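Local coordinates for UPF0342 protein yheA (Bacillus subtilis, PDB 2OEE) that is of unknown function but belongs to the all-helical YlbF/YmcA (Com_YlbF) family and pairs with a second copy of itself in the crystal assembly, at the interface of chains A and B. Coordinates in Å, arbitrary orientation; residue numbers count along the deposited sequence, not the author numbering. Chains: chain A/B, UPF0342 protein yheA.

Contact 1: the interface of chains A and B. Residues chain A 16-17, 22, 25, 93; chain B 104, 107-108, 111.
B:Pro107 and B:Leu108, from the short C-terminal helix 106-111 of one YlbF/YmcA-family chain, press between A:Phe22, A:Arg17 and A:Met93 of the other. It is an example of identical chains packing the C-terminal helix of one against the helices of the other, although the crystal assembly need not be the pair that forms in the cell.

Aliphatic contacts carry most of the patch. B:Leu108, with CG anti to the carbonyl carbon (chi1 -56°), points at chain A, where its two methyls part toward helices 81-104 and 20-34. B:Leu108 CD1 meets CG of A:Met93, a selenomethionine on helix 81-104, at 3.6 Å. B:Leu108 CD2 reaches CD2 of A:Leu25, also at 3.6 Å, the two side chains crossing at about a right angle. One turn further on, CD2 of B:Leu111 touches CG of A:Leu25 more distantly, at 4.0 Å.

The aromatic contact is edge-on. A:Phe22, with CG anti to its backbone N (chi1 179°), offers its rim to B:Leu108, whose CD2 lies in the ring plane and 3.9 Å from A:Phe22 CE1. A:Phe22 CE1 also comes within 3.5 Å of the carbonyl O of B:Pro107.

A:Arg17 lays its guanidinium against the proline in a van der Waals contact. Its side chain runs extended from CG to NE, with A:Arg17 CG 3.7 Å from B:Pro107 CG, and B:Pro107 CB lies above the centre of the guanidinium, on one of its faces.

A:Leu16 CD2 also approaches the backbone O of B:Ile104, at 3.2 Å, an apolar methyl against a polar atom.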
# COMPACT_ATOMS: atom_id res chain seq x y z
N LEU A 16 -14.51 0.26 -4.62
CA LEU A 16 -14.44 0.40 -3.16
C LEU A 16 -15.57 1.26 -2.60
O LEU A 16 -16.27 0.87 -1.64
CB LEU A 16 -13.10 0.94 -2.71
CG LEU A 16 -12.91 0.99 -1.19
CD1 LEU A 16 -13.03 -0.44 -0.57
CD2 LEU A 16 -11.57 1.63 -0.84
N ARG A 17 -15.77 2.43 -3.21
CA ARG A 17 -16.89 3.32 -2.80
C ARG A 17 -18.25 2.63 -2.78
O ARG A 17 -19.07 2.91 -1.91
CB ARG A 17 -16.99 4.55 -3.70
CG ARG A 17 -15.96 5.61 -3.40
CD ARG A 17 -16.12 6.82 -4.32
NE ARG A 17 -15.00 7.72 -4.15
CZ ARG A 17 -14.92 8.63 -3.18
NH1 ARG A 17 -15.92 8.78 -2.31
NH2 ARG A 17 -13.84 9.39 -3.09
N PHE A 22 -17.38 -1.08 2.39
CA PHE A 22 -17.27 0.33 2.71
C PHE A 22 -18.53 0.81 3.44
O PHE A 22 -18.43 1.56 4.42
CB PHE A 22 -17.01 1.21 1.46
CG PHE A 22 -16.93 2.67 1.81
CD1 PHE A 22 -15.78 3.18 2.38
CD2 PHE A 22 -18.03 3.50 1.65
CE1 PHE A 22 -15.71 4.53 2.77
CE2 PHE A 22 -17.97 4.84 2.04
CZ PHE A 22 -16.80 5.35 2.60
N LEU A 25 -18.41 -0.33 7.03
CA LEU A 25 -17.44 0.45 7.80
C LEU A 25 -18.00 1.83 8.13
O LEU A 25 -17.90 2.29 9.28
CB LEU A 25 -16.11 0.60 7.05
CG LEU A 25 -14.97 1.44 7.65
CD1 LEU A 25 -14.47 0.94 9.04
CD2 LEU A 25 -13.79 1.56 6.66
N MSE A 93 -10.62 -3.73 6.45
CA MSE A 93 -10.37 -2.79 5.34
C MSE A 93 -8.86 -2.70 5.06
O MSE A 93 -8.42 -2.70 3.90
CB MSE A 93 -10.96 -1.40 5.61
CG MSE A 93 -10.81 -0.40 4.41
SE MSE A 93 -11.65 -0.95 2.87
CE MSE A 93 -13.37 -0.90 3.34
N ILE B 104 -7.29 5.13 -4.36
CA ILE B 104 -8.33 4.17 -3.97
C ILE B 104 -8.78 4.34 -2.52
O ILE B 104 -9.91 3.99 -2.17
CB ILE B 104 -7.89 2.71 -4.21
CG1 ILE B 104 -6.76 2.33 -3.23
CG2 ILE B 104 -7.51 2.52 -5.67
CD1 ILE B 104 -6.48 0.83 -3.12
N PRO B 107 -12.02 7.44 -0.41
CA PRO B 107 -13.26 7.28 0.37
C PRO B 107 -13.04 7.07 1.88
O PRO B 107 -13.86 7.54 2.68
CB PRO B 107 -13.97 6.10 -0.29
CG PRO B 107 -12.96 5.46 -1.21
CD PRO B 107 -11.97 6.52 -1.56
N LEU B 108 -11.93 6.45 2.26
CA LEU B 108 -11.58 6.27 3.69
C LEU B 108 -11.17 7.60 4.35
O LEU B 108 -11.62 7.93 5.45
CB LEU B 108 -10.49 5.19 3.85
CG LEU B 108 -10.89 3.85 3.23
CD1 LEU B 108 -9.75 2.81 3.19
CD2 LEU B 108 -12.15 3.29 3.94
N LEU B 111 -14.18 9.63 5.02
CA LEU B 111 -14.90 9.11 6.18
C LEU B 111 -14.34 9.62 7.51
O LEU B 111 -15.10 10.02 8.38
CB LEU B 111 -14.94 7.58 6.16
CG LEU B 111 -15.70 6.84 7.26
CD1 LEU B 111 -17.18 7.26 7.29
CD2 LEU B 111 -15.57 5.32 7.03

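Contact 2: the interface of chains A and B. Residues chain A 12-13, 15-16, 96-97, 100; chain B 5, 104, 107.
B:Phe5, at the start of helix 5-17, inserts its ring between A:Leu12 and A:Leu96 of the partner chain, a knob of one YheA copy held between helices 5-17 and 81-104 of the other. The insertion may help to hold the two copies together.

The tight part surrounds the ring. A:Leu100 overlaps it impossibly closely in the model, so the exact placement of the ring, the leucine or both is uncertain, and the finer ring contacts are approximate. As modelled, A:Leu12 has CG anti to its backbone N (chi1 -176°), which brings CD1 over one face, 3.6 Å from the centroid of the B:Phe5 ring and displaced toward its rim in a CH-pi contact. A:Leu12 CD1 also passes 3.2 Å from the carbonyl O of B:Phe5. A:Leu96 and the phenyl point toward each other, with A:Leu96 CD2 more distantly above the centre of the opposite face and A:Leu96 CD1 3.7 Å from B:Phe5 CE2. A:Leu16 lies alongside, pointing the same way as the phenyl, with its CB 3.7 Å from B:Phe5 CE1, and its backbone N sits at the ring edge in plane.

B:Ile104 is packed too. Its CG1 lies between backbone N and carbonyl carbon (chi1 69°), and its two arms diverge: B:Ile104 CG2 rests 3.7 Å from A:Leu12 CD2, while B:Ile104 CD1 meets A:Ile97 CD1 tip to tip at 3.8 Å.

Looser is the side of A:Glu13, where an extended chain crosses the proline ring with no polar atom of the partner in bonding reach. A:Glu13 CG stands 4.0 Å from B:Pro107 CD, and the carboxylate oxygen OE2 lies equally far from that same carbon.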
# COMPACT_ATOMS: atom_id res chain seq x y z
N LEU A 12 -11.20 1.32 -9.64
CA LEU A 12 -11.05 0.58 -8.39
C LEU A 12 -11.53 1.39 -7.20
O LEU A 12 -12.19 0.85 -6.32
CB LEU A 12 -9.59 0.11 -8.21
CG LEU A 12 -9.30 -0.78 -6.98
CD1 LEU A 12 -10.09 -2.10 -7.01
CD2 LEU A 12 -7.76 -1.02 -6.88
N GLU A 13 -11.23 2.70 -7.20
CA GLU A 13 -11.81 3.61 -6.20
C GLU A 13 -13.36 3.52 -6.18
O GLU A 13 -13.99 3.41 -5.10
CB GLU A 13 -11.36 5.07 -6.47
CG GLU A 13 -11.92 6.08 -5.49
CD GLU A 13 -11.72 7.52 -5.93
OE1 GLU A 13 -11.24 7.74 -7.06
OE2 GLU A 13 -12.05 8.44 -5.13
N ALA A 15 -15.20 0.98 -7.26
CA ALA A 15 -15.54 -0.34 -6.74
C ALA A 15 -15.55 -0.33 -5.21
O ALA A 15 -16.48 -0.86 -4.58
CB ALA A 15 -14.57 -1.39 -7.26
N LEU A 16 -14.51 0.26 -4.62
CA LEU A 16 -14.44 0.40 -3.16
C LEU A 16 -15.57 1.26 -2.60
O LEU A 16 -16.27 0.87 -1.64
CB LEU A 16 -13.10 0.94 -2.71
CG LEU A 16 -12.91 0.99 -1.19
CD1 LEU A 16 -13.03 -0.44 -0.57
CD2 LEU A 16 -11.57 1.63 -0.84
N LEU A 96 -7.89 -5.76 3.24
CA LEU A 96 -8.36 -5.68 1.84
C LEU A 96 -7.39 -4.86 0.97
O LEU A 96 -7.00 -5.28 -0.12
CB LEU A 96 -9.78 -5.09 1.74
CG LEU A 96 -10.38 -4.79 0.35
CD1 LEU A 96 -10.53 -6.05 -0.45
CD2 LEU A 96 -11.74 -4.12 0.46
N ILE A 97 -6.97 -3.70 1.48
CA ILE A 97 -6.01 -2.87 0.77
C ILE A 97 -4.69 -3.64 0.58
O ILE A 97 -4.07 -3.59 -0.49
CB ILE A 97 -5.78 -1.50 1.47
CG1 ILE A 97 -7.09 -0.69 1.51
CG2 ILE A 97 -4.67 -0.69 0.77
CD1 ILE A 97 -7.80 -0.52 0.17
N LEU A 100 -5.19 -6.07 -2.25
CA LEU A 100 -5.13 -5.40 -3.54
C LEU A 100 -3.71 -5.12 -3.94
O LEU A 100 -3.35 -5.36 -5.09
CB LEU A 100 -5.95 -4.11 -3.52
CG LEU A 100 -7.35 -4.51 -3.11
CD1 LEU A 100 -8.13 -3.24 -3.04
CD2 LEU A 100 -8.01 -5.57 -4.07
N PHE B 5 -14.41 -5.35 -6.60
CA PHE B 5 -13.13 -4.82 -6.25
C PHE B 5 -11.94 -5.71 -6.74
O PHE B 5 -10.91 -5.19 -7.21
CB PHE B 5 -13.12 -4.71 -4.74
CG PHE B 5 -11.99 -4.01 -4.23
CD1 PHE B 5 -12.03 -2.63 -4.10
CD2 PHE B 5 -10.85 -4.70 -3.89
CE1 PHE B 5 -10.96 -1.94 -3.62
CE2 PHE B 5 -9.76 -4.02 -3.40
CZ PHE B 5 -9.82 -2.62 -3.26
N ILE B 104 -7.29 5.13 -4.36
CA ILE B 104 -8.33 4.17 -3.97
C ILE B 104 -8.78 4.34 -2.52
O ILE B 104 -9.91 3.99 -2.17
CB ILE B 104 -7.89 2.71 -4.21
CG1 ILE B 104 -6.76 2.33 -3.23
CG2 ILE B 104 -7.51 2.52 -5.67
CD1 ILE B 104 -6.48 0.83 -3.12
N PRO B 107 -12.02 7.44 -0.41
CA PRO B 107 -13.26 7.28 0.37
C PRO B 107 -13.04 7.07 1.88
O PRO B 107 -13.86 7.54 2.68
CB PRO B 107 -13.97 6.10 -0.29
CG PRO B 107 -12.96 5.46 -1.21
CD PRO B 107 -11.97 6.52 -1.56

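Contacts 1 and 2 form a continuous strip, the centres of their C-alpha atoms lying about 7 Å apart, and they share A:Leu16, B:Ile104 and B:Pro107. The shared residues lie at the junction between helices 81-104 and 106-111 of chain B and on helix 5-17 of chain A. From there, contact 1 extends toward helix 20-34 of chain A, whereas contact 2 brings in the N-terminal helix of chain B. Both ends of chain B thus embrace chain A, and two-fold symmetry repeats the arrangement with the chains exchanged, giving a largely apolar pairing in these patches that could plausibly support a dimer.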